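Local coordinates for glucose-6-phosphate isomerase (Thermus thermophilus, PDB 1ZZG), which probably catalyses the reversible isomerisation of glucose 6-phosphate to fructose 6-phosphate in glycolysis and gluconeogenesis, at residues Val246-Ser251 against Val284-Pro289; Leu307-Ile312 against Arg360-Phe365. All blocks are in the same frame, centred on the assembly; numbering follows the deposited sequence.

Interaction 1: residues Val246-Ser251 against Val284-Pro289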
loop_
_atom_site.group_PDB
_atom_site.type_symbol
_atom_site.label_atom_id
_atom_site.label_comp_id
_atom_site.label_asym_id
_atom_site.label_seq_id
_atom_site.Cartn_x
_atom_site.Cartn_y
_atom_site.Cartn_z
ATOM N N VAL A 246 -7.884 1.715 11.829
ATOM C CA VAL A 246 -7.920 1.687 10.372
ATOM C C VAL A 246 -8.130 3.082 9.793
ATOM O O VAL A 246 -8.976 3.839 10.264
ATOM C CB VAL A 246 -9.052 0.762 9.853
ATOM C CG1 VAL A 246 -9.025 0.713 8.326
ATOM C CG2 VAL A 246 -8.888 -0.634 10.435
ATOM N N PHE A 247 -7.336 3.417 8.780
ATOM C CA PHE A 247 -7.429 4.711 8.108
ATOM C C PHE A 247 -7.767 4.355 6.659
ATOM O O PHE A 247 -6.899 3.928 5.895
ATOM C CB PHE A 247 -6.082 5.452 8.196
ATOM C CG PHE A 247 -6.110 6.845 7.619
ATOM C CD1 PHE A 247 -6.725 7.889 8.303
ATOM C CD2 PHE A 247 -5.529 7.108 6.380
ATOM C CE1 PHE A 247 -6.762 9.173 7.764
ATOM C CE2 PHE A 247 -5.559 8.381 5.835
ATOM C CZ PHE A 247 -6.177 9.420 6.527
ATOM N N MET A 248 -9.036 4.529 6.295
ATOM C CA MET A 248 -9.528 4.180 4.965
ATOM C C MET A 248 -9.953 5.382 4.124
ATOM O O MET A 248 -10.859 6.125 4.496
ATOM C CB MET A 248 -10.698 3.206 5.127
ATOM C CG MET A 248 -11.253 2.611 3.849
ATOM S SD MET A 248 -12.491 1.345 4.278
ATOM C CE MET A 248 -12.971 0.764 2.662
ATOM N N VAL A 249 -9.311 5.551 2.970
ATOM C CA VAL A 249 -9.609 6.678 2.093
ATOM C C VAL A 249 -10.343 6.282 0.815
ATOM O O VAL A 249 -9.871 5.436 0.058
ATOM C CB VAL A 249 -8.310 7.415 1.697
ATOM C CG1 VAL A 249 -8.636 8.631 0.842
ATOM C CG2 VAL A 249 -7.553 7.828 2.944
ATOM N N TYR A 250 -11.498 6.901 0.583
ATOM C CA TYR A 250 -12.291 6.628 -0.608
ATOM C C TYR A 250 -11.897 7.515 -1.774
ATOM O O TYR A 250 -12.635 8.422 -2.159
ATOM C CB TYR A 250 -13.785 6.796 -0.317
ATOM C CG TYR A 250 -14.411 5.510 0.143
ATOM C CD1 TYR A 250 -14.202 5.032 1.435
ATOM C CD2 TYR A 250 -15.140 4.717 -0.746
ATOM C CE1 TYR A 250 -14.696 3.792 1.831
ATOM C CE2 TYR A 250 -15.637 3.473 -0.361
ATOM C CZ TYR A 250 -15.409 3.018 0.924
ATOM O OH TYR A 250 -15.875 1.776 1.292
ATOM N N SER A 251 -10.726 7.231 -2.330
ATOM C CA SER A 251 -10.185 7.975 -3.458
ATOM C C SER A 251 -8.980 7.224 -3.999
ATOM O O SER A 251 -8.254 6.581 -3.244
ATOM C CB SER A 251 -9.750 9.375 -3.015
ATOM O OG SER A 251 -9.096 10.066 -4.070
ATOM N N VAL A 284 -3.646 0.795 10.259
ATOM C CA VAL A 284 -3.808 -0.107 9.122
ATOM C C VAL A 284 -4.381 0.683 7.951
ATOM O O VAL A 284 -5.474 1.239 8.044
ATOM C CB VAL A 284 -4.768 -1.272 9.474
ATOM C CG1 VAL A 284 -4.938 -2.193 8.278
ATOM C CG2 VAL A 284 -4.226 -2.048 10.659
ATOM N N PRO A 285 -3.645 0.743 6.827
ATOM C CA PRO A 285 -4.095 1.483 5.641
ATOM C C PRO A 285 -5.176 0.752 4.840
ATOM O O PRO A 285 -5.168 -0.473 4.745
ATOM C CB PRO A 285 -2.805 1.650 4.842
ATOM C CG PRO A 285 -2.107 0.326 5.102
ATOM C CD PRO A 285 -2.332 0.110 6.594
ATOM N N ALA A 286 -6.103 1.516 4.269
ATOM C CA ALA A 286 -7.170 0.952 3.453
ATOM C C ALA A 286 -7.633 1.983 2.441
ATOM O O ALA A 286 -7.509 3.191 2.661
ATOM C CB ALA A 286 -8.337 0.519 4.324
ATOM N N LEU A 287 -8.156 1.495 1.324
ATOM C CA LEU A 287 -8.654 2.365 0.274
ATOM C C LEU A 287 -10.062 1.932 -0.095
ATOM O O LEU A 287 -10.365 0.742 -0.109
ATOM C CB LEU A 287 -7.753 2.290 -0.966
ATOM C CG LEU A 287 -6.331 2.849 -0.837
ATOM C CD1 LEU A 287 -5.581 2.649 -2.158
ATOM C CD2 LEU A 287 -6.392 4.328 -0.476
ATOM N N GLY A 288 -10.918 2.902 -0.386
ATOM C CA GLY A 288 -12.283 2.591 -0.766
ATOM C C GLY A 288 -12.497 2.947 -2.220
ATOM O O GLY A 288 -11.969 3.961 -2.695
ATOM N N PRO A 289 -13.278 2.145 -2.959
ATOM C CA PRO A 289 -13.973 0.932 -2.515
ATOM C C PRO A 289 -13.214 -0.400 -2.618
ATOM O O PRO A 289 -13.719 -1.429 -2.161
ATOM C CB PRO A 289 -15.216 0.922 -3.394
ATOM C CG PRO A 289 -14.657 1.392 -4.703
ATOM C CD PRO A 289 -13.757 2.559 -4.292
#
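Val246 opens a parallel pairing of two neighbouring beta strands, setting CG1 (anti to its backbone N, chi1 -178°) 4.1 Å from Ala286 CB. Phe247 begins the backbone ladder: its N-H bonds almost straight to Val284 O, in the plane of that carbonyl, while Ala286 N returns a more bent bond (135° at the hydrogen) to Phe247 O. Met248 lies on the same sheet face as Val246 and runs fully extended, so CG packs 3.6 Å from Ala286 CB and CE reaches to 3.9 Å from Gly288 CA; the small alanine makes room for this long chain. Val249 continues the ladder, its N donating to Ala286 O and its O receiving Gly288 N at 2.8 Å. Tyr250, the centre of an inverse gamma turn, lays its ring over Gly288, whose CA sits 3.4 Å from the ring centroid in a CH-pi contact. A beta carbon at Gly288 would run into the ring, so glycine suits the place. Past Gly288 comes cis-Pro289, with CB 4.0 Å from Tyr250 CE2. Strand 306-313 flanks 246-249 in the same sheet, helix 257-269 packs on Val249 and Leu287, and helix 339-356 receives Tyr250 and Pro289.

Interaction 2: residues Leu307-Ile312 against Arg360-Phe365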
loop_
_atom_site.group_PDB
_atom_site.type_symbol
_atom_site.label_atom_id
_atom_site.label_comp_id
_atom_site.label_asym_id
_atom_site.label_seq_id
_atom_site.Cartn_x
_atom_site.Cartn_y
_atom_site.Cartn_z
ATOM N N LEU A 307 -10.820 0.814 15.570
ATOM C CA LEU A 307 -11.449 2.128 15.520
ATOM C C LEU A 307 -11.178 2.462 14.062
ATOM O O LEU A 307 -10.018 2.514 13.645
ATOM C CB LEU A 307 -10.749 3.157 16.415
ATOM C CG LEU A 307 -11.255 4.592 16.173
ATOM C CD1 LEU A 307 -12.738 4.691 16.536
ATOM C CD2 LEU A 307 -10.447 5.582 17.002
ATOM N N LEU A 308 -12.231 2.660 13.282
ATOM C CA LEU A 308 -12.049 2.951 11.872
ATOM C C LEU A 308 -12.439 4.364 11.479
ATOM O O LEU A 308 -13.512 4.853 11.830
ATOM C CB LEU A 308 -12.839 1.961 11.008
ATOM C CG LEU A 308 -12.547 0.468 11.188
ATOM C CD1 LEU A 308 -13.486 -0.124 12.234
ATOM C CD2 LEU A 308 -12.746 -0.249 9.861
ATOM N N ALA A 309 -11.550 5.006 10.737
ATOM C CA ALA A 309 -11.786 6.347 10.252
ATOM C C ALA A 309 -11.876 6.263 8.734
ATOM O O ALA A 309 -10.986 5.717 8.076
ATOM C CB ALA A 309 -10.644 7.265 10.660
ATOM N N LEU A 310 -12.967 6.785 8.187
ATOM C CA LEU A 310 -13.179 6.791 6.749
ATOM C C LEU A 310 -13.126 8.217 6.214
ATOM O O LEU A 310 -13.874 9.089 6.653
ATOM C CB LEU A 310 -14.533 6.160 6.390
ATOM C CG LEU A 310 -14.578 4.671 6.025
ATOM C CD1 LEU A 310 -14.104 3.821 7.189
ATOM C CD2 LEU A 310 -15.998 4.294 5.636
ATOM N N VAL A 311 -12.227 8.447 5.266
ATOM C CA VAL A 311 -12.071 9.755 4.648
ATOM C C VAL A 311 -12.869 9.710 3.356
ATOM O O VAL A 311 -12.551 8.929 2.454
ATOM C CB VAL A 311 -10.590 10.030 4.345
ATOM C CG1 VAL A 311 -10.431 11.388 3.663
ATOM C CG2 VAL A 311 -9.798 9.973 5.635
ATOM N N ILE A 312 -13.898 10.548 3.266
ATOM C CA ILE A 312 -14.778 10.558 2.100
ATOM C C ILE A 312 -14.952 11.914 1.420
ATOM O O ILE A 312 -15.322 12.897 2.063
ATOM C CB ILE A 312 -16.187 10.071 2.498
ATOM C CG1 ILE A 312 -16.088 8.724 3.215
ATOM C CG2 ILE A 312 -17.086 10.016 1.272
ATOM C CD1 ILE A 312 -17.377 8.294 3.885
ATOM N N ARG A 360 -16.513 0.437 15.918
ATOM C CA ARG A 360 -16.456 1.847 16.265
ATOM C C ARG A 360 -15.893 2.543 15.028
ATOM O O ARG A 360 -14.724 2.363 14.678
ATOM C CB ARG A 360 -15.548 2.064 17.482
ATOM C CG ARG A 360 -16.202 1.689 18.818
ATOM C CD ARG A 360 -17.400 2.600 19.082
ATOM N NE ARG A 360 -18.102 2.324 20.334
ATOM C CZ ARG A 360 -17.668 2.669 21.541
ATOM N NH1 ARG A 360 -16.518 3.312 21.686
ATOM N NH2 ARG A 360 -18.396 2.371 22.610
ATOM N N VAL A 361 -16.736 3.329 14.363
ATOM C CA VAL A 361 -16.332 4.020 13.149
ATOM C C VAL A 361 -16.857 5.450 13.066
ATOM O O VAL A 361 -17.921 5.766 13.595
ATOM C CB VAL A 361 -16.820 3.243 11.900
ATOM C CG1 VAL A 361 -18.346 3.147 11.907
ATOM C CG2 VAL A 361 -16.330 3.928 10.629
ATOM N N TYR A 362 -16.090 6.306 12.399
ATOM C CA TYR A 362 -16.456 7.700 12.202
ATOM C C TYR A 362 -15.924 8.105 10.839
ATOM O O TYR A 362 -15.134 7.376 10.235
ATOM C CB TYR A 362 -15.856 8.588 13.306
ATOM C CG TYR A 362 -14.344 8.682 13.323
ATOM C CD1 TYR A 362 -13.676 9.676 12.607
ATOM C CD2 TYR A 362 -13.580 7.789 14.077
ATOM C CE1 TYR A 362 -12.286 9.784 12.647
ATOM C CE2 TYR A 362 -12.189 7.886 14.125
ATOM C CZ TYR A 362 -11.553 8.885 13.410
ATOM O OH TYR A 362 -10.193 9.001 13.479
ATOM N N ALA A 363 -16.352 9.259 10.349
ATOM C CA ALA A 363 -15.909 9.701 9.040
ATOM C C ALA A 363 -15.460 11.143 9.007
ATOM O O ALA A 363 -15.953 11.982 9.758
ATOM C CB ALA A 363 -17.029 9.492 8.016
ATOM N N LEU A 364 -14.505 11.412 8.126
ATOM C CA LEU A 364 -13.993 12.753 7.917
ATOM C C LEU A 364 -14.314 13.070 6.468
ATOM O O LEU A 364 -13.822 12.409 5.554
ATOM C CB LEU A 364 -12.482 12.805 8.151
ATOM C CG LEU A 364 -12.026 12.854 9.610
ATOM C CD1 LEU A 364 -10.509 12.760 9.683
ATOM C CD2 LEU A 364 -12.513 14.143 10.248
ATOM N N PHE A 365 -15.162 14.068 6.259
ATOM C CA PHE A 365 -15.557 14.457 4.913
ATOM C C PHE A 365 -14.735 15.619 4.369
ATOM O O PHE A 365 -14.461 16.589 5.074
ATOM C CB PHE A 365 -17.049 14.825 4.893
ATOM C CG PHE A 365 -17.969 13.642 5.031
ATOM C CD1 PHE A 365 -18.362 12.911 3.908
ATOM C CD2 PHE A 365 -18.414 13.234 6.285
ATOM C CE1 PHE A 365 -19.186 11.792 4.035
ATOM C CE2 PHE A 365 -19.240 12.111 6.424
ATOM C CZ PHE A 365 -19.626 11.389 5.296
#
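The ring of Tyr362 lies across Ala309, whose CA stands over the ring centre on one face, 4.0 Å above the plane, while Leu307 CG meets the ring edge in plane, 4.0 Å from Tyr362 CE2. This is the junction of two parallel strands in the mixed sheet of a SIS-type alpha/beta domain. Tyr362 CG takes the crowded position between backbone N and carbonyl carbon (chi1 66°), which swings the ring over the neighbouring strand; a small alanine suits this place, its CB already 3.3 Å from Tyr362 CZ. An alanine at Tyr362 would probably leave Ala309 and Leu307 poorly packed, since the ring that spans both would be gone. Helix 228-238 also touches this ring. On the other sheet face Val361 CG2 touches both Leu308 CB and Leu310 CD1; Val361 and Leu310, branched apolar residues, also pack on helix 339-356. Farther along, Ile312 and Phe365 lie side by side, CB of Ile312 3.8 Å from CE1 of Phe365, whose ring also makes a cation-pi contact with Arg3. Five backbone bonds join the strands; in the shortest, Leu364 N donates to Leu310 O at 2.8 Å, in the carbonyl plane.

Interactions 1 and 2 are two seams of one mixed sheet, with centres about 9 Å apart, and the seam between strands 244-249 and 306-313 joins them. There Met248 O lies 2.8 Å from Val311 N and Val246 O 2.9 Å from Ala309 N, both probable hydrogen bonds, so strand 246-249 is tied to 307-312 along its edge. Packing links them on both faces of the sheet: Val246 CB lies 3.8 Å from Leu308 CG, and Phe247 CZ the same distance from Val311 CG2. The second subunit reaches interaction 1 but not interaction 2. Both lie away from the predicted catalytic residues Glu267 and Lys406, as plain packing within the sheet.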